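Local coordinates for protein carboxynorspermidine decarboxylase (Campylobacter jejuni subsp. jejuni 81116, PDB 3N29) that probably decarboxylates carboxynorspermidine to norspermidine with the help of pyridoxal 5'-phosphate, at residues 44-58 and 273-285. Numbering follows the deposited sequence.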
# COMPACT_ATOMS: atom_id res chain seq x y z
N THR A 44 -11.02 -14.21 11.40
CA THR A 44 -11.13 -13.18 10.35
C THR A 44 -10.16 -12.11 10.71
O THR A 44 -9.81 -11.98 11.87
CB THR A 44 -12.56 -12.58 10.23
OG1 THR A 44 -12.98 -12.15 11.54
CG2 THR A 44 -13.52 -13.63 9.65
N PRO A 45 -9.65 -11.38 9.73
CA PRO A 45 -10.03 -11.52 8.35
C PRO A 45 -9.23 -12.56 7.60
O PRO A 45 -8.15 -13.03 8.11
CB PRO A 45 -9.75 -10.13 7.76
CG PRO A 45 -8.58 -9.65 8.61
CD PRO A 45 -8.81 -10.21 9.97
N ALA A 46 -9.72 -12.95 6.43
CA ALA A 46 -9.01 -13.96 5.66
C ALA A 46 -9.29 -13.77 4.16
O ALA A 46 -10.42 -13.58 3.77
CB ALA A 46 -9.43 -15.47 6.13
N TYR A 47 -8.30 -13.91 3.30
CA TYR A 47 -8.56 -14.01 1.88
C TYR A 47 -8.75 -15.53 1.60
O TYR A 47 -7.87 -16.31 1.98
CB TYR A 47 -7.39 -13.55 1.03
CG TYR A 47 -6.92 -12.09 1.19
CD1 TYR A 47 -7.49 -11.09 0.45
CD2 TYR A 47 -5.93 -11.75 2.10
CE1 TYR A 47 -7.06 -9.79 0.59
CE2 TYR A 47 -5.49 -10.44 2.22
CZ TYR A 47 -6.10 -9.45 1.50
OH TYR A 47 -5.62 -8.12 1.58
N ILE A 48 -9.82 -15.91 0.93
CA ILE A 48 -10.11 -17.31 0.67
C ILE A 48 -10.22 -17.58 -0.83
O ILE A 48 -11.11 -17.10 -1.53
CB ILE A 48 -11.35 -17.76 1.44
CG1 ILE A 48 -11.24 -17.41 2.91
CG2 ILE A 48 -11.53 -19.32 1.24
CD1 ILE A 48 -12.47 -17.85 3.74
N LEU A 49 -9.22 -18.22 -1.35
CA LEU A 49 -9.22 -18.62 -2.77
C LEU A 49 -9.96 -19.92 -2.94
O LEU A 49 -9.78 -20.83 -2.11
CB LEU A 49 -7.81 -18.76 -3.25
CG LEU A 49 -7.55 -19.37 -4.65
CD1 LEU A 49 -7.87 -18.40 -5.66
CD2 LEU A 49 -6.09 -19.61 -4.79
N GLU A 50 -10.76 -20.02 -4.00
CA GLU A 50 -11.59 -21.19 -4.23
C GLU A 50 -10.97 -21.98 -5.37
O GLU A 50 -10.87 -21.48 -6.47
CB GLU A 50 -13.02 -20.80 -4.48
CG GLU A 50 -13.66 -20.09 -3.29
CD GLU A 50 -15.01 -19.48 -3.60
OE1 GLU A 50 -15.91 -20.21 -4.10
OE2 GLU A 50 -15.18 -18.27 -3.37
N GLU A 51 -10.48 -23.17 -5.05
CA GLU A 51 -9.81 -24.01 -6.04
C GLU A 51 -10.65 -24.23 -7.28
O GLU A 51 -10.15 -24.12 -8.40
CB GLU A 51 -9.32 -25.33 -5.41
CG GLU A 51 -8.71 -26.26 -6.41
CD GLU A 51 -8.12 -27.53 -5.78
OE1 GLU A 51 -8.18 -27.69 -4.54
OE2 GLU A 51 -7.62 -28.34 -6.56
N ASP A 52 -11.93 -24.57 -7.10
CA ASP A 52 -12.81 -24.84 -8.22
C ASP A 52 -12.89 -23.66 -9.21
O ASP A 52 -12.94 -23.87 -10.42
CB ASP A 52 -14.25 -25.22 -7.78
CG ASP A 52 -14.35 -26.65 -7.14
OD1 ASP A 52 -13.50 -27.53 -7.45
OD2 ASP A 52 -15.25 -26.86 -6.28
N LYS A 53 -12.94 -22.42 -8.70
CA LYS A 53 -12.99 -21.24 -9.56
C LYS A 53 -11.69 -20.98 -10.24
O LYS A 53 -11.65 -20.62 -11.45
CB LYS A 53 -13.35 -20.00 -8.72
CG LYS A 53 -14.69 -20.17 -7.96
CD LYS A 53 -15.88 -19.70 -8.75
CE LYS A 53 -17.19 -19.67 -7.84
NZ LYS A 53 -17.00 -18.80 -6.61
N LEU A 54 -10.58 -21.17 -9.52
CA LEU A 54 -9.28 -21.00 -10.11
C LEU A 54 -9.10 -22.01 -11.26
O LEU A 54 -8.61 -21.67 -12.37
CB LEU A 54 -8.17 -21.27 -9.11
CG LEU A 54 -6.71 -21.23 -9.55
CD1 LEU A 54 -6.41 -19.85 -10.23
CD2 LEU A 54 -5.67 -21.51 -8.50
N ARG A 55 -9.48 -23.24 -10.97
CA ARG A 55 -9.34 -24.28 -12.02
C ARG A 55 -10.16 -24.01 -13.28
O ARG A 55 -9.66 -24.31 -14.36
CB ARG A 55 -9.59 -25.70 -11.46
CG ARG A 55 -8.48 -26.26 -10.63
CD ARG A 55 -8.78 -27.70 -10.12
NE ARG A 55 -7.73 -28.23 -9.30
CZ ARG A 55 -6.62 -28.76 -9.80
NH1 ARG A 55 -6.44 -28.81 -11.12
NH2 ARG A 55 -5.71 -29.24 -8.99
N LYS A 56 -11.36 -23.48 -13.14
CA LYS A 56 -12.21 -23.06 -14.25
C LYS A 56 -11.52 -21.99 -15.10
O LYS A 56 -11.52 -22.06 -16.32
CB LYS A 56 -13.58 -22.55 -13.77
CG LYS A 56 -14.54 -23.74 -13.50
CD LYS A 56 -15.96 -23.36 -13.06
CE LYS A 56 -17.04 -24.20 -13.80
NZ LYS A 56 -16.72 -25.68 -14.00
N ASN A 57 -10.97 -20.96 -14.45
CA ASN A 57 -10.16 -19.98 -15.20
C ASN A 57 -8.96 -20.58 -15.94
O ASN A 57 -8.71 -20.26 -17.08
CB ASN A 57 -9.62 -18.85 -14.25
CG ASN A 57 -10.71 -17.95 -13.68
OD1 ASN A 57 -11.86 -18.10 -13.98
ND2 ASN A 57 -10.31 -17.00 -12.84
N CYS A 58 -8.21 -21.42 -15.28
CA CYS A 58 -7.07 -22.03 -15.85
C CYS A 58 -7.40 -23.00 -16.99
O CYS A 58 -6.65 -23.03 -17.98
CB CYS A 58 -6.24 -22.71 -14.82
SG CYS A 58 -5.38 -21.47 -13.67
N ALA A 273 -6.54 -12.17 -15.13
CA ALA A 273 -7.37 -13.20 -15.70
C ALA A 273 -7.27 -14.53 -14.95
O ALA A 273 -8.22 -15.25 -14.88
CB ALA A 273 -7.02 -13.40 -17.13
N VAL A 274 -6.11 -14.86 -14.47
CA VAL A 274 -5.94 -16.05 -13.67
C VAL A 274 -6.72 -15.98 -12.36
O VAL A 274 -7.36 -16.90 -12.00
CB VAL A 274 -4.47 -16.33 -13.40
CG1 VAL A 274 -4.30 -17.49 -12.54
CG2 VAL A 274 -3.73 -16.54 -14.69
N GLY A 275 -6.66 -14.83 -11.69
CA GLY A 275 -7.28 -14.63 -10.40
C GLY A 275 -8.69 -14.11 -10.38
O GLY A 275 -9.27 -14.01 -9.35
N TRP A 276 -9.24 -13.83 -11.54
CA TRP A 276 -10.50 -13.16 -11.67
C TRP A 276 -11.63 -13.98 -11.07
O TRP A 276 -11.91 -15.06 -11.51
CB TRP A 276 -10.79 -12.86 -13.17
CG TRP A 276 -12.10 -12.25 -13.43
CD1 TRP A 276 -13.21 -12.87 -13.88
CD2 TRP A 276 -12.47 -10.90 -13.22
NE1 TRP A 276 -14.23 -12.01 -13.96
CE2 TRP A 276 -13.80 -10.78 -13.57
CE3 TRP A 276 -11.80 -9.78 -12.75
CZ2 TRP A 276 -14.48 -9.59 -13.46
CZ3 TRP A 276 -12.46 -8.61 -12.66
CH2 TRP A 276 -13.79 -8.52 -13.02
N GLN A 277 -12.29 -13.38 -10.10
CA GLN A 277 -13.40 -13.99 -9.41
C GLN A 277 -13.06 -15.38 -8.85
O GLN A 277 -13.86 -16.26 -8.90
CB GLN A 277 -14.65 -13.99 -10.27
CG GLN A 277 -15.06 -12.62 -10.66
CD GLN A 277 -16.35 -12.50 -11.39
OE1 GLN A 277 -16.87 -13.44 -11.91
NE2 GLN A 277 -16.85 -11.30 -11.44
N THR A 278 -11.87 -15.56 -8.35
CA THR A 278 -11.49 -16.78 -7.69
C THR A 278 -11.67 -16.79 -6.17
O THR A 278 -11.52 -17.78 -5.57
CB THR A 278 -10.04 -17.18 -8.01
OG1 THR A 278 -9.13 -16.21 -7.53
CG2 THR A 278 -9.86 -17.33 -9.46
N GLY A 279 -11.91 -15.65 -5.56
CA GLY A 279 -11.98 -15.62 -4.11
C GLY A 279 -12.40 -14.32 -3.48
O GLY A 279 -12.46 -13.33 -4.13
N ASN A 280 -12.61 -14.35 -2.18
CA ASN A 280 -13.11 -13.22 -1.43
C ASN A 280 -12.33 -12.88 -0.19
O ASN A 280 -11.61 -13.67 0.27
CB ASN A 280 -14.57 -13.45 -1.08
CG ASN A 280 -15.38 -13.94 -2.25
OD1 ASN A 280 -15.26 -13.42 -3.31
ND2 ASN A 280 -16.19 -14.92 -2.04
N LEU A 281 -12.48 -11.66 0.30
CA LEU A 281 -11.97 -11.33 1.54
C LEU A 281 -13.09 -11.31 2.58
O LEU A 281 -14.08 -10.56 2.42
CB LEU A 281 -11.27 -9.98 1.45
CG LEU A 281 -10.86 -9.24 2.72
CD1 LEU A 281 -9.87 -10.03 3.50
CD2 LEU A 281 -10.36 -7.77 2.41
N VAL A 282 -12.94 -12.11 3.66
CA VAL A 282 -13.96 -12.33 4.64
C VAL A 282 -13.60 -11.63 5.91
O VAL A 282 -12.47 -11.80 6.39
CB VAL A 282 -14.18 -13.85 4.91
CG1 VAL A 282 -15.33 -13.97 5.94
CG2 VAL A 282 -14.48 -14.53 3.57
N ALA A 283 -14.49 -10.82 6.45
CA ALA A 283 -14.19 -10.02 7.63
C ALA A 283 -15.36 -10.17 8.55
O ALA A 283 -16.43 -10.66 8.13
CB ALA A 283 -14.04 -8.54 7.19
N SER A 284 -15.20 -9.81 9.80
CA SER A 284 -16.30 -9.80 10.73
C SER A 284 -16.69 -8.37 11.13
O SER A 284 -15.81 -7.51 11.24
CB SER A 284 -15.87 -10.54 12.04
OG SER A 284 -15.64 -11.95 11.75
N VAL A 285 -17.97 -8.19 11.39
CA VAL A 285 -18.48 -7.05 12.18
C VAL A 285 -18.03 -7.10 13.62
O VAL A 285 -18.48 -7.94 14.37
CB VAL A 285 -20.02 -6.91 12.03
CG1 VAL A 285 -20.54 -5.63 12.75
CG2 VAL A 285 -20.47 -7.03 10.50
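Strand 46-50 pairs antiparallel with strand 279-285, and at one end of this ladder the helix that follows the first strand packs on the end of helix 272-275 and the turn that leads into the second, a buried junction of the sheet domain where the chain enters the barrel (helix 51-68) and where it leaves it. Val282 N reaches Ala46 O at 2.9 Å in a nearly straight bond (172°), and Ile48 N reaches Asn280 O; the series ends where Glu50 N meets Thr278 O at 2.8 Å, just as Glu50 takes the N-cap position of the next helix. As in any antiparallel ladder, these hydrogen-bonded pairs take turns with non-hydrogen-bonded ones, here Tyr47 with Leu281 and Leu49 with Gly279. On one face, Leu281 lays CD1 over the Tyr47 ring, 4.1 Å from its centroid, a CH-pi contact, while the Tyr47 hydroxyl bonds to His305 O and Asn383. The other face carries Ile48 CD1 against Val282 CG2. The pairing belongs to the beta domain of the two-domain, fold type III (alanine racemase-like) decarboxylases, in which an eight-stranded beta/alpha barrel is joined to a beta domain; strand 46-50 also pairs, in parallel, with strand 393-397. On the barrel side, the two N-H groups of Asn57 ND2 serve one carbonyl each, Trp276 O at 2.8 Å and Val274 O at 3.1 Å, both almost in the amide plane, which fixes its rotation. Trp276 belongs to the type II turn Gly275 to Thr278, braced from within by Thr278 OG1, which bonds to Gly275 O. With chi1 at 63°, Thr278 sends OG1 back to that carbonyl and sets CG2 against the helix, 3.8 Å from Leu54 CA. Leu54 also puts CD1 against Val274 CG1. Two residues before the turn begins, Ala273 follows Glu272 of the pyridoxal phosphate pocket.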